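Local coordinates for uncharacterized protein (Bordetella bronchiseptica RB50, PDB 3BE3) that is of unknown function but belongs to the DUF1653 family, whose antiparallel beta-sheet domain is grouped with the SH3-like folds, at residues A4-F8 against L55-N59. Residues are numbered along the deposited sequence.
Sequences AMQDF and LRIWN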
ATOM      1  N   ALA B   4     -10.670  -6.024 -13.763  1.00 41.36           N
ATOM      2  CA  ALA B   4     -10.521  -6.728 -12.455  1.00 41.82           C
ATOM      3  C   ALA B   4     -10.738  -5.767 -11.290  1.00 42.31           C
ATOM      4  O   ALA B   4     -11.393  -6.113 -10.308  1.00 43.20           O
ATOM      5  CB  ALA B   4      -9.136  -7.361 -12.357  1.00 41.28           C
HETATM    6  N   MSE B   5     -10.191  -4.562 -11.416  1.00 42.39           N
HETATM    7  CA  MSE B   5     -10.314  -3.535 -10.383  1.00 43.19           C
HETATM    8  C   MSE B   5     -11.752  -3.384  -9.885  1.00 41.04           C
HETATM    9  O   MSE B   5     -12.018  -3.433  -8.679  1.00 39.70           O
HETATM   10  CB  MSE B   5      -9.841  -2.182 -10.922  1.00 48.39           C
HETATM   11  CG  MSE B   5      -8.339  -2.000 -10.966  1.00 54.83           C
HETATM   12 SE   MSE B   5      -7.860  -0.303 -11.772  1.00 66.17          SE
HETATM   13  CE  MSE B   5      -8.687   0.894 -10.500  1.00 61.53           C
ATOM     14  N   GLN B   6     -12.674  -3.201 -10.822  1.00 38.58           N
ATOM     15  CA  GLN B   6     -14.078  -3.022 -10.488  1.00 37.00           C
ATOM     16  C   GLN B   6     -14.665  -4.163  -9.659  1.00 33.59           C
ATOM     17  O   GLN B   6     -15.570  -3.939  -8.856  1.00 33.33           O
ATOM     18  CB  GLN B   6     -14.902  -2.829 -11.766  1.00 40.00           C
ATOM     19  CG  GLN B   6     -16.351  -2.455 -11.492  1.00 44.48           C
ATOM     20  CD  GLN B   6     -17.101  -1.964 -12.721  1.00 47.35           C
ATOM     21  OE1 GLN B   6     -18.283  -1.619 -12.641  1.00 49.55           O
ATOM     22  NE2 GLN B   6     -16.418  -1.925 -13.862  1.00 48.61           N
ATOM     23  N   ASP B   7     -14.160  -5.381  -9.847  1.00 30.44           N
ATOM     24  CA  ASP B   7     -14.678  -6.522  -9.098  1.00 28.73           C
ATOM     25  C   ASP B   7     -13.940  -6.774  -7.786  1.00 24.66           C
ATOM     26  O   ASP B   7     -14.356  -7.607  -6.984  1.00 24.19           O
ATOM     27  CB  ASP B   7     -14.646  -7.794  -9.959  1.00 31.49           C
ATOM     28  CG  ASP B   7     -15.576  -7.709 -11.167  1.00 35.39           C
ATOM     29  OD1 ASP B   7     -16.743  -7.283 -11.000  1.00 37.03           O
ATOM     30  OD2 ASP B   7     -15.145  -8.074 -12.282  1.00 37.33           O
ATOM     31  N   PHE B   8     -12.848  -6.058  -7.552  1.00 21.98           N
ATOM     32  CA  PHE B   8     -12.113  -6.262  -6.308  1.00 18.33           C
ATOM     33  C   PHE B   8     -12.911  -5.765  -5.112  1.00 16.44           C
ATOM     34  O   PHE B   8     -13.507  -4.688  -5.146  1.00 15.87           O
ATOM     35  CB  PHE B   8     -10.768  -5.527  -6.315  1.00 14.55           C
ATOM     36  CG  PHE B   8      -9.951  -5.754  -5.058  1.00 12.66           C
ATOM     37  CD1 PHE B   8      -9.314  -6.972  -4.840  1.00 12.31           C
ATOM     38  CD2 PHE B   8      -9.862  -4.774  -4.068  1.00 12.43           C
ATOM     39  CE1 PHE B   8      -8.615  -7.225  -3.658  1.00 11.12           C
ATOM     40  CE2 PHE B   8      -9.163  -5.018  -2.878  1.00 12.20           C
ATOM     41  CZ  PHE B   8      -8.538  -6.246  -2.674  1.00 11.04           C
ATOM     42  N   LEU B  55      -2.251  -6.693  -8.184  1.00 12.53           N
ATOM     43  CA  LEU B  55      -3.619  -7.185  -8.214  1.00 12.93           C
ATOM     44  C   LEU B  55      -3.752  -8.438  -9.081  1.00 14.40           C
ATOM     45  O   LEU B  55      -4.430  -9.399  -8.712  1.00 13.99           O
ATOM     46  CB  LEU B  55      -4.546  -6.085  -8.739  1.00 13.49           C
ATOM     47  CG  LEU B  55      -6.028  -6.425  -8.907  1.00 13.41           C
ATOM     48  CD1 LEU B  55      -6.643  -6.719  -7.559  1.00 13.11           C
ATOM     49  CD2 LEU B  55      -6.743  -5.271  -9.541  1.00 10.17           C
ATOM     50  N   ARG B  56      -3.101  -8.429 -10.240  1.00 15.22           N
ATOM     51  CA  ARG B  56      -3.191  -9.568 -11.143  1.00 17.36           C
ATOM     52  C   ARG B  56      -2.559 -10.841 -10.576  1.00 17.56           C
ATOM     53  O   ARG B  56      -2.961 -11.940 -10.943  1.00 18.11           O
ATOM     54  CB  ARG B  56      -2.589  -9.218 -12.511  1.00 17.80           C
ATOM     55  CG  ARG B  56      -1.125  -8.848 -12.507  1.00 19.82           C
ATOM     56  CD  ARG B  56      -0.675  -8.564 -13.939  1.00 21.97           C
ATOM     57  NE  ARG B  56       0.777  -8.459 -14.052  1.00 23.19           N
ATOM     58  CZ  ARG B  56       1.471  -7.331 -13.914  1.00 22.79           C
ATOM     59  NH1 ARG B  56       0.844  -6.184 -13.659  1.00 23.81           N
ATOM     60  NH2 ARG B  56       2.794  -7.357 -14.028  1.00 18.17           N
ATOM     61  N   ILE B  57      -1.586 -10.699  -9.680  1.00 16.43           N
ATOM     62  CA  ILE B  57      -0.971 -11.874  -9.064  1.00 17.59           C
ATOM     63  C   ILE B  57      -1.881 -12.332  -7.918  1.00 17.34           C
ATOM     64  O   ILE B  57      -2.111 -13.526  -7.724  1.00 18.00           O
ATOM     65  CB  ILE B  57       0.437 -11.565  -8.498  1.00 19.04           C
ATOM     66  CG1 ILE B  57       1.370 -11.091  -9.620  1.00 20.30           C
ATOM     67  CG2 ILE B  57       0.998 -12.804  -7.819  1.00 18.56           C
ATOM     68  CD1 ILE B  57       1.558 -12.085 -10.747  1.00 24.73           C
ATOM     69  N   TRP B  58      -2.395 -11.364  -7.161  1.00 16.87           N
ATOM     70  CA  TRP B  58      -3.307 -11.626  -6.041  1.00 16.03           C
ATOM     71  C   TRP B  58      -4.511 -12.420  -6.545  1.00 15.98           C
ATOM     72  O   TRP B  58      -4.980 -13.343  -5.876  1.00 16.72           O
ATOM     73  CB  TRP B  58      -3.774 -10.292  -5.430  1.00 14.20           C
ATOM     74  CG  TRP B  58      -4.828 -10.364  -4.331  1.00 13.17           C
ATOM     75  CD1 TRP B  58      -6.162 -10.579  -4.490  1.00 16.14           C
ATOM     76  CD2 TRP B  58      -4.630 -10.143  -2.919  1.00 14.10           C
ATOM     77  NE1 TRP B  58      -6.810 -10.493  -3.275  1.00 15.48           N
ATOM     78  CE2 TRP B  58      -5.891 -10.221  -2.299  1.00 15.71           C
ATOM     79  CE3 TRP B  58      -3.512  -9.867  -2.129  1.00 14.49           C
ATOM     80  CZ2 TRP B  58      -6.055 -10.054  -0.918  1.00 14.23           C
ATOM     81  CZ3 TRP B  58      -3.684  -9.700  -0.755  1.00 15.49           C
ATOM     82  CH2 TRP B  58      -4.941  -9.784  -0.172  1.00 15.11           C
ATOM     83  N   ASN B  59      -4.991 -12.046  -7.730  1.00 17.48           N
ATOM     84  CA  ASN B  59      -6.146 -12.686  -8.355  1.00 21.05           C
ATOM     85  C   ASN B  59      -5.872 -14.015  -9.059  1.00 22.99           C
ATOM     86  O   ASN B  59      -6.801 -14.649  -9.559  1.00 22.91           O
ATOM     87  CB  ASN B  59      -6.795 -11.730  -9.361  1.00 22.31           C
ATOM     88  CG  ASN B  59      -7.719 -10.739  -8.702  1.00 24.32           C
ATOM     89  OD1 ASN B  59      -8.347 -11.052  -7.696  1.00 26.23           O
ATOM     90  ND2 ASN B  59      -7.828  -9.546  -9.275  1.00 24.04           N
TER
HETATM   91  O   HOH W   1     -10.301  -8.253  -9.083  1.00 32.70           O
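In this small SH3-like, mainly beta domain, the N-terminal segment 4-8, with its 3-10 turn at residues 5-7, packs against the short helix 55-58, which follows strand 50-54, and the Asn59 after it. Leu55 sits at the middle. Its t,p rotamer splits the two methyls between different partners: CD1 lies 3.8 Å from Phe8 CD1, whereas CD2 meets Met5 CG at 3.9 Å and Ala4 CB at 4.2 Å. Phe8, t about chi1, reaches inward from just after the 3-10 turn and sets its ring edge toward the face of Trp58 in an offset edge-to-face pair, the centroid of the five-membered ring 5.7 Å away and the planes at 73°. Trp58, also t about chi1, is buried among Phe72, Tyr39 and Tyr13, so Phe8 extends an aromatic cluster on the sheet; Leu26 and Val37 line the floor beneath Phe8 and Leu55. The CA-to-CB bond of selenomethionine Met5 points away, and its side chain also packs on Leu48 of the second subunit. Polar contact is indirect: at the exposed border one water donates to Ala4 O at 2.7 Å and accepts from Asn59 ND2 at 2.8 Å, while Ala4 CB rests 4.0 Å from the same ND2.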